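Local structure of membrane protein (Acinetobacter baumannii AB307-0294, 5DL5) at residues 260-263 and 264-268; 319-322 and 323-327; 339-342 and 343-346. The protein probably forms a beta-barrel channel of the OprD porin family in the outer membrane and may admit small solutes, including antibiotics, into the cell. All coordinates share one frame; numbering follows the deposited sequence.

Interaction 1 (260-263 and 264-268)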
loop_
_atom_site.group_PDB
_atom_site.type_symbol
_atom_site.label_atom_id
_atom_site.label_comp_id
_atom_site.label_asym_id
_atom_site.label_seq_id
_atom_site.Cartn_x
_atom_site.Cartn_y
_atom_site.Cartn_z
ATOM N N ALA A 260 22.221 -19.434 0.212
ATOM C CA ALA A 260 22.489 -20.510 -0.796
ATOM C C ALA A 260 23.222 -20.041 -2.061
ATOM O O ALA A 260 22.977 -18.956 -2.553
ATOM C CB ALA A 260 21.177 -21.163 -1.215
ATOM N N PRO A 261 24.054 -20.932 -2.673
ATOM C CA PRO A 261 24.894 -20.552 -3.816
ATOM C C PRO A 261 24.177 -19.823 -4.855
ATOM O O PRO A 261 24.750 -18.974 -5.517
ATOM C CB PRO A 261 25.377 -21.925 -4.385
ATOM C CG PRO A 261 25.466 -22.808 -3.145
ATOM C CD PRO A 261 24.358 -22.290 -2.199
ATOM N N ASN A 262 22.910 -20.175 -5.009
ATOM C CA ASN A 262 22.106 -19.724 -6.078
ATOM C C ASN A 262 21.238 -18.522 -5.749
ATOM O O ASN A 262 20.506 -18.029 -6.612
ATOM C CB ASN A 262 21.240 -20.925 -6.484
ATOM C CG ASN A 262 20.611 -20.748 -7.839
ATOM O OD1 ASN A 262 21.131 -20.030 -8.677
ATOM N ND2 ASN A 262 19.488 -21.389 -8.059
ATOM N N TYR A 263 21.335 -18.027 -4.513
ATOM C CA TYR A 263 20.507 -16.903 -4.007
ATOM C C TYR A 263 20.455 -15.676 -4.943
ATOM O O TYR A 263 19.381 -15.056 -5.207
ATOM C CB TYR A 263 21.084 -16.435 -2.637
ATOM C CG TYR A 263 20.346 -15.321 -2.003
ATOM C CD1 TYR A 263 19.043 -15.545 -1.490
ATOM C CD2 TYR A 263 20.859 -14.002 -1.953
ATOM C CE1 TYR A 263 18.312 -14.530 -0.931
ATOM C CE2 TYR A 263 20.167 -13.000 -1.334
ATOM C CZ TYR A 263 18.877 -13.263 -0.839
ATOM O OH TYR A 263 18.139 -12.306 -0.223
ATOM N N ALA A 264 21.652 -15.375 -5.400
ATOM C CA ALA A 264 22.034 -14.514 -6.541
ATOM C C ALA A 264 21.074 -14.521 -7.671
ATOM O O ALA A 264 20.723 -13.491 -8.200
ATOM C CB ALA A 264 23.442 -15.021 -7.052
ATOM N N ALA A 265 20.663 -15.726 -8.031
ATOM C CA ALA A 265 19.775 -15.994 -9.129
ATOM C C ALA A 265 18.310 -16.297 -8.749
ATOM O O ALA A 265 17.426 -15.922 -9.462
ATOM C CB ALA A 265 20.352 -17.183 -9.883
ATOM N N ASP A 266 18.088 -17.026 -7.656
ATOM C CA ASP A 266 16.786 -17.540 -7.215
ATOM C C ASP A 266 16.007 -16.564 -6.293
ATOM O O ASP A 266 14.764 -16.516 -6.292
ATOM C CB ASP A 266 17.031 -18.810 -6.345
ATOM C CG ASP A 266 17.195 -20.024 -7.136
ATOM O OD1 ASP A 266 17.235 -19.861 -8.381
ATOM O OD2 ASP A 266 17.358 -21.157 -6.553
ATOM N N GLY A 267 16.747 -15.861 -5.438
ATOM C CA GLY A 267 16.146 -15.080 -4.383
ATOM C C GLY A 267 15.797 -16.031 -3.259
ATOM O O GLY A 267 15.146 -15.619 -2.375
ATOM N N ILE A 268 16.269 -17.285 -3.246
ATOM C CA ILE A 268 15.931 -18.177 -2.201
ATOM C C ILE A 268 17.099 -18.353 -1.262
ATOM O O ILE A 268 18.068 -18.979 -1.608
ATOM C CB ILE A 268 15.445 -19.544 -2.799
ATOM C CG1 ILE A 268 14.092 -19.340 -3.487
ATOM C CG2 ILE A 268 15.323 -20.658 -1.742
ATOM C CD1 ILE A 268 13.628 -20.659 -4.080
#

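Interaction 2 (319-322 and 323-327). With C8E ((hydroxyethyloxy)tri(ethyloxy)octane), chain B.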
loop_
_atom_site.group_PDB
_atom_site.type_symbol
_atom_site.label_atom_id
_atom_site.label_comp_id
_atom_site.label_asym_id
_atom_site.label_seq_id
_atom_site.Cartn_x
_atom_site.Cartn_y
_atom_site.Cartn_z
ATOM N N PRO A 319 6.483 5.679 7.682
ATOM C CA PRO A 319 6.476 7.105 7.157
ATOM C C PRO A 319 7.528 7.373 6.090
ATOM O O PRO A 319 7.386 8.223 5.253
ATOM C CB PRO A 319 6.804 7.904 8.451
ATOM C CG PRO A 319 7.645 7.014 9.328
ATOM C CD PRO A 319 6.974 5.632 9.094
ATOM N N ASN A 320 8.642 6.660 6.087
ATOM C CA ASN A 320 9.757 7.011 5.159
ATOM C C ASN A 320 9.644 6.112 3.955
ATOM O O ASN A 320 10.435 5.152 3.731
ATOM C CB ASN A 320 11.119 6.899 5.757
ATOM C CG ASN A 320 11.351 7.886 6.904
ATOM O OD1 ASN A 320 10.502 8.711 7.231
ATOM N ND2 ASN A 320 12.498 7.755 7.555
ATOM N N SER A 321 8.695 6.507 3.118
ATOM C CA SER A 321 8.184 5.659 2.061
ATOM C C SER A 321 7.575 6.541 0.980
ATOM O O SER A 321 6.500 7.088 1.187
ATOM C CB SER A 321 7.047 4.734 2.560
ATOM O OG SER A 321 6.758 3.779 1.501
ATOM N N TYR A 322 8.288 6.690 -0.115
ATOM C CA TYR A 322 7.857 7.504 -1.277
ATOM C C TYR A 322 8.193 6.697 -2.507
ATOM O O TYR A 322 7.606 5.670 -2.677
ATOM C CB TYR A 322 8.516 8.932 -1.290
ATOM C CG TYR A 322 8.066 9.815 -0.109
ATOM C CD1 TYR A 322 6.814 10.469 -0.146
ATOM C CD2 TYR A 322 8.836 9.907 1.066
ATOM C CE1 TYR A 322 6.341 11.196 0.945
ATOM C CE2 TYR A 322 8.387 10.629 2.161
ATOM C CZ TYR A 322 7.185 11.348 2.061
ATOM O OH TYR A 322 6.770 12.116 3.112
ATOM N N MET A 323 9.166 7.044 -3.333
ATOM C CA MET A 323 9.520 6.134 -4.418
ATOM C C MET A 323 10.349 5.014 -3.764
ATOM O O MET A 323 10.048 3.864 -3.930
ATOM C CB MET A 323 10.276 6.785 -5.545
ATOM C CG MET A 323 10.688 5.691 -6.541
ATOM S SD MET A 323 11.686 6.361 -7.844
ATOM C CE MET A 323 13.216 6.713 -7.022
ATOM N N SER A 324 11.401 5.351 -2.997
ATOM C CA SER A 324 12.073 4.338 -2.185
ATOM C C SER A 324 11.372 4.151 -0.885
ATOM O O SER A 324 10.798 5.088 -0.330
ATOM C CB SER A 324 13.554 4.751 -1.890
ATOM O OG SER A 324 14.110 3.901 -0.940
ATOM N N ASP A 325 11.423 2.936 -0.353
ATOM C CA ASP A 325 10.808 2.661 0.933
ATOM C C ASP A 325 11.792 2.596 2.081
ATOM O O ASP A 325 11.360 2.310 3.232
ATOM C CB ASP A 325 10.084 1.366 0.873
ATOM C CG ASP A 325 8.819 1.468 0.000
ATOM O OD1 ASP A 325 8.030 2.413 0.137
ATOM O OD2 ASP A 325 8.616 0.531 -0.737
ATOM N N PHE A 326 13.076 2.804 1.841
ATOM C CA PHE A 326 14.054 2.914 3.014
ATOM C C PHE A 326 14.015 1.650 3.873
ATOM O O PHE A 326 13.945 1.653 5.071
ATOM C CB PHE A 326 13.902 4.241 3.802
ATOM C CG PHE A 326 14.182 5.468 2.898
ATOM C CD1 PHE A 326 13.199 5.974 2.050
ATOM C CD2 PHE A 326 15.455 6.029 2.820
ATOM C CE1 PHE A 326 13.495 7.021 1.126
ATOM C CE2 PHE A 326 15.771 7.108 1.952
ATOM C CZ PHE A 326 14.791 7.547 1.047
ATOM N N ILE A 327 14.178 0.549 3.140
ATOM C CA ILE A 327 13.923 -0.841 3.639
ATOM C C ILE A 327 15.104 -1.712 3.423
ATOM O O ILE A 327 15.010 -2.892 3.605
ATOM C CB ILE A 327 12.720 -1.525 2.887
ATOM C CG1 ILE A 327 12.943 -1.473 1.350
ATOM C CG2 ILE A 327 11.415 -1.029 3.456
ATOM C CD1 ILE A 327 11.896 -2.251 0.529
HETATM C C6 C8E B . 7.841 -6.314 -13.943
HETATM C C7 C8E B . 7.800 -4.788 -14.245
HETATM C C8 C8E B . 9.161 -4.052 -14.243
HETATM O O9 C8E B . 9.120 -2.668 -13.739
HETATM C C10 C8E B . 10.019 -2.587 -12.638
HETATM C C11 C8E B . 9.309 -3.032 -11.348
HETATM O O12 C8E B . 9.956 -2.533 -10.197
HETATM C C13 C8E B . 10.000 -1.108 -10.033
HETATM C C14 C8E B . 8.860 -0.635 -9.171
HETATM O O15 C8E B . 9.249 0.217 -8.096
HETATM C C16 C8E B . 10.242 -0.240 -7.167
HETATM C C17 C8E B . 9.832 0.389 -5.836
HETATM O O18 C8E B . 9.130 1.624 -6.176
HETATM C C19 C8E B . 8.021 1.944 -5.324
HETATM C C20 C8E B . 7.494 3.315 -5.711
HETATM O O21 C8E B . 6.552 3.959 -4.805
#

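Interaction 3 (339-342 and 343-346)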
loop_
_atom_site.group_PDB
_atom_site.type_symbol
_atom_site.label_atom_id
_atom_site.label_comp_id
_atom_site.label_asym_id
_atom_site.label_seq_id
_atom_site.Cartn_x
_atom_site.Cartn_y
_atom_site.Cartn_z
ATOM N N ASN A 339 4.012 20.378 4.763
ATOM C CA ASN A 339 2.675 20.254 4.072
ATOM C C ASN A 339 1.987 21.573 4.261
ATOM O O ASN A 339 1.994 22.132 5.376
ATOM C CB ASN A 339 1.822 19.170 4.658
ATOM C CG ASN A 339 2.578 17.853 4.736
ATOM O OD1 ASN A 339 2.798 17.169 3.730
ATOM N ND2 ASN A 339 3.071 17.558 5.899
ATOM N N VAL A 340 1.499 22.107 3.145
ATOM C CA VAL A 340 0.665 23.305 3.147
ATOM C C VAL A 340 -0.720 23.034 2.527
ATOM O O VAL A 340 -0.798 22.565 1.381
ATOM C CB VAL A 340 1.293 24.397 2.298
ATOM C CG1 VAL A 340 0.411 25.640 2.337
ATOM C CG2 VAL A 340 2.700 24.609 2.784
ATOM N N ASP A 341 -1.758 23.467 3.257
ATOM C CA ASP A 341 -3.108 23.564 2.785
ATOM C C ASP A 341 -3.469 25.014 2.292
ATOM O O ASP A 341 -3.731 25.950 3.097
ATOM C CB ASP A 341 -4.062 23.041 3.864
ATOM C CG ASP A 341 -5.527 22.984 3.398
ATOM O OD1 ASP A 341 -5.949 23.643 2.396
ATOM O OD2 ASP A 341 -6.281 22.298 4.104
ATOM N N PHE A 342 -3.560 25.125 0.960
ATOM C CA PHE A 342 -3.764 26.392 0.288
ATOM C C PHE A 342 -5.156 26.925 0.401
ATOM O O PHE A 342 -5.329 28.119 0.192
ATOM C CB PHE A 342 -3.314 26.386 -1.174
ATOM C CG PHE A 342 -1.844 26.495 -1.335
ATOM C CD1 PHE A 342 -1.220 27.738 -1.329
ATOM C CD2 PHE A 342 -1.092 25.397 -1.419
ATOM C CE1 PHE A 342 0.145 27.848 -1.492
ATOM C CE2 PHE A 342 0.277 25.478 -1.520
ATOM C CZ PHE A 342 0.910 26.693 -1.562
ATOM N N GLY A 343 -6.090 26.098 0.833
ATOM C CA GLY A 343 -7.427 26.556 1.242
ATOM C C GLY A 343 -7.419 27.259 2.585
ATOM O O GLY A 343 -7.951 28.347 2.712
ATOM N N LYS A 344 -6.796 26.648 3.601
ATOM C CA LYS A 344 -6.716 27.286 4.924
ATOM C C LYS A 344 -5.961 28.540 4.853
ATOM O O LYS A 344 -6.228 29.481 5.567
ATOM C CB LYS A 344 -6.104 26.384 5.938
ATOM C CG LYS A 344 -7.105 25.371 6.374
ATOM C CD LYS A 344 -6.446 24.201 7.040
ATOM C CE LYS A 344 -7.501 23.441 7.803
ATOM N NZ LYS A 344 -6.834 22.244 8.364
ATOM N N LEU A 345 -5.003 28.559 3.966
ATOM C CA LEU A 345 -4.178 29.740 3.788
ATOM C C LEU A 345 -4.914 30.852 3.113
ATOM O O LEU A 345 -4.493 31.991 3.239
ATOM C CB LEU A 345 -2.948 29.368 2.988
ATOM C CG LEU A 345 -1.681 30.177 3.031
ATOM C CD1 LEU A 345 -1.062 30.170 4.438
ATOM C CD2 LEU A 345 -0.773 29.501 2.021
ATOM N N GLY A 346 -6.012 30.555 2.419
ATOM C CA GLY A 346 -6.813 31.581 1.801
ATOM C C GLY A 346 -6.532 31.704 0.322
ATOM O O GLY A 346 -6.987 32.648 -0.282
#

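Interaction 1 (260-263 and 264-268)
Tyr263 meets the two residues that follow the short helix, Gly267 and Ile268, through both its backbone and its ring. Its carbonyl O accepts the N-H of Gly267, Tyr263 O to Gly267 N being 2.8 Å. With CG anti to the backbone N, chi1 of -179° carries the ring to the chain just after the helix. There Tyr263 CD1 brings the ring edge to within 3.4 Å of Ile268 C, close to the ring plane, and CE1 approaches Gly267 O. The phenol oxygen is held further off in the same loop, by Thr252 OG1 and Ala255 N.

Asn262 works through both its carbonyl and its side chain. Asn262 O takes two N-H groups, from Ala265 N at 2.7 Å and Asp266 N at 2.8 Å. The two donors arrive differently: that of Ala265 stands 45° above the carbonyl plane, whereas that of Asp266 is only slightly tilted and points more nearly down the C=O bond. The amide oxygen Asn262 OD1 comes 3.2 Å from the methyl Ala265 CB, and the side chain crosses that of Asp266 at about a right angle, amide and carboxylate planes 67° apart.

Ala260 to Tyr263 form a type I beta turn that runs into the first helical residue; at Gly267, with positive phi, the chain leaves the helical path. The whole is a single helical turn entered through a beta turn, set in the long surface loop joining neighbouring barrel strands 233-246 and 273-286 of an OprD-family porin.

Interaction 2 (319-322 and 323-327)
Ser321 and Asp325 face each other where the chain doubles back. Among the hydrogen bonds, the modelled separation of Ser321 OG from Asp325 OD1, 2.3 Å, is too short to be taken literally, but it puts the hydroxyl beside one carboxylate oxygen while the other, OD2, is held by Tyr306 OH. The backbone bond from Tyr322 N to Ser324 O is 3.0 Å long and almost straight (172° at the hydrogen). A side-chain bond follows: Ser324 OG accepts Phe326 N at 3.2 Å, closing an ST turn.

Weaker contacts accompany these bonds. Ser324 O also receives a CA-H...O approach from Ser321 CA, 3.6 Å away. With CG beside the backbone N (chi1 -61°), the ring of Phe326 is brought edge-on to the backbone of Asn320, Phe326 CD1 lying 3.3 Å from Asn320 O near the ring plane; Ser324 OG sits over one ring face, offset toward the rim.

One ligand contact completes the set: the terminal hydroxyl oxygen O21 of the C8E detergent donates to Tyr322 O at 2.9 Å, and its carbon C19 passes near Met323 O.

Outside the turn, Glu374 is hydrogen-bonded to Ser324 OG, the Glu376 carboxylate takes the backbone N-H groups of Met323 and Ser324, and Gln335 pairs with the Tyr322 hydroxyl. The chemistry is thus dominated by polar groups: a buried loop without regular secondary structure is held by bonds among its own backbone and side chains and to residues of the barrel wall and neighbouring loops, while Tyr322 O is presented to the bound detergent.

Interaction 3 (339-342 and 343-346)
Asp341, the last residue of strand 332-341, reaches over the start of the turn that follows it and meets Gly343 and Lys344. From CB outward, its first neighbour is the aliphatic part of Lys344: Asp341 CB is 4.1 Å from Lys344 CD. CG comes next, with Asp341 CG 3.9 Å from Lys344 N, and at this carbon the carboxylate divides its work. OD1 faces the backbone: Asp341 OD1 takes the N-H of Gly343 N at 2.9 Å, nearly along its C-O axis. A weaker bond reaches the same Asp341 OD1 from Lys344 N at 3.3 Å. OD2 rests on the lysine chain instead, Asp341 OD2 lying 3.5 Å from Lys344 CD, the two side chains crossing at about a right angle. The extended lysine chain carries its ammonium beyond the carboxylate, with Lys344 NZ 4.3 Å from Asp341 OD2, longer than a salt bridge, although the opposite charges may still attract. The anti placement of CG relative to the backbone N (chi1 -175°) turns the carboxylate forward over the N-H groups of the turn.

The backbone of the same residue adds a further bond, from Leu345 N to Asp341 O, with the donor in the carbonyl plane. On the apolar side, Leu345 runs alongside Phe342, its CD2 methyl (Leu345 CD2) 3.8 Å from Phe342 CD1, and also approaches Val340 CG1. That valine methyl lies over one face of the Phe342 ring, toward the rim. Beyond the segments, Leu351 and Trp353 of strand 351-365 also touch the phenylalanine.

The bond from Gly343 N to Asp341 OD1 makes an Asx turn at the end of a strand, leading into a type I beta turn from Gly343 to Gly346, where the connection between adjacent antiparallel strands of the porin barrel begins.

The three contacts follow one another along the chain but touch nowhere. Interaction 2 lies nearest the middle, about 11 Å from the centre of the chain, in the long segment between strands 289-300 and 332-341; interaction 3 stands at the far end of the second of these strands. Their centres are about 26 Å apart, with nearest atoms about 6 Å. Interaction 1 lies in another loop, its centre about 25 Å from that of interaction 2 and about 50 Å from that of interaction 3; interactions 1 and 3 lie on opposite sides of the chain's centre. Of the three, interaction 2 meets the detergent, which is also hydrogen-bonded to Arg41, Asn92 and Arg420, consistent with a place inside the barrel.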